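Aldose 1-epimerase (Caenorhabditis elegans, PDB 1LUR) probably catalyses the interconversion of the alpha and beta anomers of aldoses such as galactose, as a member of the GalM-type mutarotase family. Local coordinates at residues H158-L169 with V319-Y327. Numbering follows the deposited sequence.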
loop_
_atom_site.group_PDB
_atom_site.type_symbol
_atom_site.label_atom_id
_atom_site.label_comp_id
_atom_site.label_asym_id
_atom_site.label_seq_id
_atom_site.Cartn_x
_atom_site.Cartn_y
_atom_site.Cartn_z
ATOM N N HIS A 158 1.412 7.822 11.148
ATOM C CA HIS A 158 1.302 9.048 11.923
ATOM C C HIS A 158 2.291 10.092 11.416
ATOM O O HIS A 158 3.336 9.745 10.875
ATOM C CB HIS A 158 1.594 8.759 13.400
ATOM C CG HIS A 158 1.636 9.987 14.256
ATOM N ND1 HIS A 158 0.499 10.659 14.656
ATOM C CD2 HIS A 158 2.682 10.678 14.770
ATOM C CE1 HIS A 158 0.843 11.709 15.380
ATOM N NE2 HIS A 158 2.162 11.744 15.464
ATOM N N ALA A 159 1.962 11.366 11.601
ATOM C CA ALA A 159 2.851 12.432 11.155
ATOM C C ALA A 159 2.454 13.812 11.651
ATOM O O ALA A 159 1.297 14.064 11.985
ATOM C CB ALA A 159 2.936 12.444 9.623
ATOM N N THR A 160 3.445 14.698 11.687
ATOM C CA THR A 160 3.275 16.080 12.115
ATOM C C THR A 160 4.184 16.905 11.209
ATOM O O THR A 160 5.017 16.347 10.483
ATOM C CB THR A 160 3.694 16.285 13.584
ATOM O OG1 THR A 160 5.039 15.836 13.767
ATOM C CG2 THR A 160 2.778 15.507 14.509
ATOM N N CYS A 161 4.030 18.224 11.235
ATOM C CA CYS A 161 4.861 19.088 10.399
ATOM C C CYS A 161 5.098 20.451 11.042
ATOM O O CYS A 161 4.385 20.857 11.963
ATOM C CB CYS A 161 4.203 19.308 9.038
ATOM S SG CYS A 161 2.717 20.342 9.131
ATOM N N ASP A 162 6.108 21.149 10.537
ATOM C CA ASP A 162 6.464 22.474 11.028
ATOM C C ASP A 162 6.041 23.456 9.951
ATOM O O ASP A 162 5.784 24.626 10.221
ATOM C CB ASP A 162 7.974 22.580 11.247
ATOM C CG ASP A 162 8.459 21.715 12.390
ATOM O OD1 ASP A 162 7.915 21.854 13.500
ATOM O OD2 ASP A 162 9.386 20.905 12.182
ATOM N N THR A 163 5.973 22.954 8.724
ATOM C CA THR A 163 5.588 23.749 7.566
ATOM C C THR A 163 4.464 23.019 6.823
ATOM O O THR A 163 4.531 21.803 6.636
ATOM C CB THR A 163 6.791 23.930 6.628
ATOM O OG1 THR A 163 7.928 24.342 7.398
ATOM C CG2 THR A 163 6.498 24.986 5.570
ATOM N N PRO A 164 3.421 23.757 6.397
ATOM C CA PRO A 164 2.257 23.225 5.675
ATOM C C PRO A 164 2.635 22.508 4.386
ATOM O O PRO A 164 3.471 22.984 3.628
ATOM C CB PRO A 164 1.424 24.470 5.379
ATOM C CG PRO A 164 1.856 25.455 6.404
ATOM C CD PRO A 164 3.331 25.220 6.515
ATOM N N GLY A 165 1.994 21.373 4.131
ATOM C CA GLY A 165 2.292 20.627 2.924
ATOM C C GLY A 165 1.248 19.561 2.663
ATOM O O GLY A 165 0.135 19.631 3.180
ATOM N N LEU A 166 1.614 18.571 1.863
ATOM C CA LEU A 166 0.703 17.484 1.532
ATOM C C LEU A 166 1.277 16.157 2.023
ATOM O O LEU A 166 2.488 15.961 2.010
ATOM C CB LEU A 166 0.501 17.422 0.009
ATOM C CG LEU A 166 -0.072 18.650 -0.712
ATOM C CD1 LEU A 166 0.190 18.554 -2.205
ATOM C CD2 LEU A 166 -1.572 18.758 -0.436
ATOM N N LEU A 167 0.411 15.262 2.486
ATOM C CA LEU A 167 0.856 13.956 2.960
ATOM C C LEU A 167 -0.273 12.945 2.779
ATOM O O LEU A 167 -1.361 13.072 3.359
ATOM C CB LEU A 167 1.301 13.987 4.429
ATOM C CG LEU A 167 2.097 12.732 4.842
ATOM C CD1 LEU A 167 3.507 12.807 4.274
ATOM C CD2 LEU A 167 2.159 12.611 6.355
ATOM N N ALA A 168 -0.013 11.947 1.948
ATOM C CA ALA A 168 -0.991 10.902 1.676
ATOM C C ALA A 168 -0.168 9.643 1.488
ATOM O O ALA A 168 0.428 9.426 0.430
ATOM C CB ALA A 168 -1.778 11.240 0.420
ATOM N N LEU A 169 -0.122 8.819 2.530
ATOM C CA LEU A 169 0.651 7.589 2.477
ATOM C C LEU A 169 -0.150 6.333 2.182
ATOM O O LEU A 169 -1.375 6.359 2.068
ATOM C CB LEU A 169 1.351 7.379 3.823
ATOM C CG LEU A 169 1.959 8.600 4.518
ATOM C CD1 LEU A 169 2.382 8.220 5.936
ATOM C CD2 LEU A 169 3.149 9.109 3.714
ATOM N N VAL A 319 -5.647 16.445 1.269
ATOM C CA VAL A 319 -4.576 15.720 1.951
ATOM C C VAL A 319 -3.486 16.622 2.515
ATOM O O VAL A 319 -2.350 16.203 2.708
ATOM C CB VAL A 319 -3.923 14.629 1.049
ATOM C CG1 VAL A 319 -4.954 13.573 0.682
ATOM C CG2 VAL A 319 -3.321 15.254 -0.213
ATOM N N SER A 320 -3.831 17.869 2.804
ATOM C CA SER A 320 -2.841 18.776 3.354
ATOM C C SER A 320 -2.574 18.375 4.801
ATOM O O SER A 320 -3.424 17.771 5.456
ATOM C CB SER A 320 -3.348 20.222 3.304
ATOM O OG SER A 320 -4.521 20.374 4.083
ATOM N N LEU A 321 -1.375 18.686 5.276
ATOM C CA LEU A 321 -0.953 18.391 6.642
ATOM C C LEU A 321 -0.383 19.730 7.098
ATOM O O LEU A 321 0.631 20.187 6.567
ATOM C CB LEU A 321 0.135 17.318 6.669
ATOM C CG LEU A 321 0.726 17.042 8.054
ATOM C CD1 LEU A 321 -0.390 16.595 9.011
ATOM C CD2 LEU A 321 1.802 15.971 7.953
ATOM N N ARG A 322 -1.043 20.357 8.071
ATOM C CA ARG A 322 -0.601 21.653 8.576
ATOM C C ARG A 322 -0.141 21.627 10.033
ATOM O O ARG A 322 -0.583 20.783 10.817
ATOM C CB ARG A 322 -1.738 22.655 8.389
ATOM C CG ARG A 322 -2.205 22.720 6.939
ATOM C CD ARG A 322 -3.462 23.550 6.743
ATOM N NE ARG A 322 -3.899 23.507 5.347
ATOM C CZ ARG A 322 -3.315 24.170 4.350
ATOM N NH1 ARG A 322 -2.268 24.950 4.583
ATOM N NH2 ARG A 322 -3.758 24.022 3.109
ATOM N N PRO A 323 0.754 22.560 10.407
ATOM C CA PRO A 323 1.310 22.684 11.759
ATOM C C PRO A 323 0.242 22.568 12.834
ATOM O O PRO A 323 -0.817 23.184 12.736
ATOM C CB PRO A 323 1.962 24.064 11.737
ATOM C CG PRO A 323 2.415 24.189 10.314
ATOM C CD PRO A 323 1.210 23.675 9.556
ATOM N N GLY A 324 0.521 21.773 13.858
ATOM C CA GLY A 324 -0.442 21.606 14.929
ATOM C C GLY A 324 -1.365 20.420 14.741
ATOM O O GLY A 324 -1.896 19.894 15.722
ATOM N N ASP A 325 -1.574 19.993 13.498
ATOM C CA ASP A 325 -2.451 18.854 13.255
ATOM C C ASP A 325 -1.679 17.546 13.279
ATOM O O ASP A 325 -0.446 17.531 13.241
ATOM C CB ASP A 325 -3.181 18.987 11.917
ATOM C CG ASP A 325 -4.136 20.166 11.885
ATOM O OD1 ASP A 325 -4.635 20.570 12.961
ATOM O OD2 ASP A 325 -4.404 20.681 10.782
ATOM N N HIS A 326 -2.416 16.444 13.347
ATOM C CA HIS A 326 -1.802 15.131 13.375
ATOM C C HIS A 326 -2.358 14.224 12.295
ATOM O O HIS A 326 -3.566 14.002 12.220
ATOM C CB HIS A 326 -2.013 14.457 14.739
ATOM C CG HIS A 326 -1.259 15.099 15.860
ATOM N ND1 HIS A 326 -1.587 16.339 16.366
ATOM C CD2 HIS A 326 -0.185 14.677 16.569
ATOM C CE1 HIS A 326 -0.748 16.652 17.337
ATOM N NE2 HIS A 326 0.113 15.661 17.481
ATOM N N TYR A 327 -1.474 13.713 11.445
ATOM C CA TYR A 327 -1.897 12.815 10.383
ATOM C C TYR A 327 -2.023 11.516 11.166
ATOM O O TYR A 327 -1.090 11.126 11.876
ATOM C CB TYR A 327 -0.804 12.681 9.326
ATOM C CG TYR A 327 -1.143 11.740 8.193
ATOM C CD1 TYR A 327 -1.593 12.226 6.962
ATOM C CD2 TYR A 327 -0.970 10.369 8.338
ATOM C CE1 TYR A 327 -1.853 11.359 5.899
ATOM C CE2 TYR A 327 -1.224 9.492 7.295
ATOM C CZ TYR A 327 -1.661 9.991 6.074
ATOM O OH TYR A 327 -1.862 9.121 5.034
HETATM O O HOH W 1 -2.759 14.720 5.148
#
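Tyr327 reaches from Ala159 to Leu169. Its backbone pairs with that of Ala159, and CG, anti to the backbone N (chi1 179°), carries the ring on to Leu169, whose N-H points almost straight at Tyr327 OH (3.1 Å, 168°). The same hydroxyl is hydrogen-bonded to Tyr273. Leu167 crosses the tyrosine at about a right angle and lays CD2 over one ring face, 4.0 Å from the centroid, a CH-pi contact; that methyl also meets Leu321 CD2 at 3.7 Å. Strands 152-160 and 327-337 pair antiparallel in the large sheet of the galactose mutarotase beta-sandwich; beyond the ends where Ala159 and Tyr327 meet, the two chains fold back and pair again, Gly165 with Leu321. A phenylalanine in place of Tyr327 would probably keep the methyl contact but leave Leu169 N without its acceptor and Tyr273 without its hydroxyl mate. Leu167 N donates nearly linearly to Val319 O, while a water lies within hydrogen-bonding distance of Leu167 O and Ser320 O. At the type II turn from Arg322 to Asp325, Cys161 SG lies 3.7 Å from Pro323 CD, which also touches Pro164 CG. Beside the Ala159 pair, His158 CE1 meets His326 CD2 at 3.4 Å, the imidazoles rim to rim with planes 35° apart.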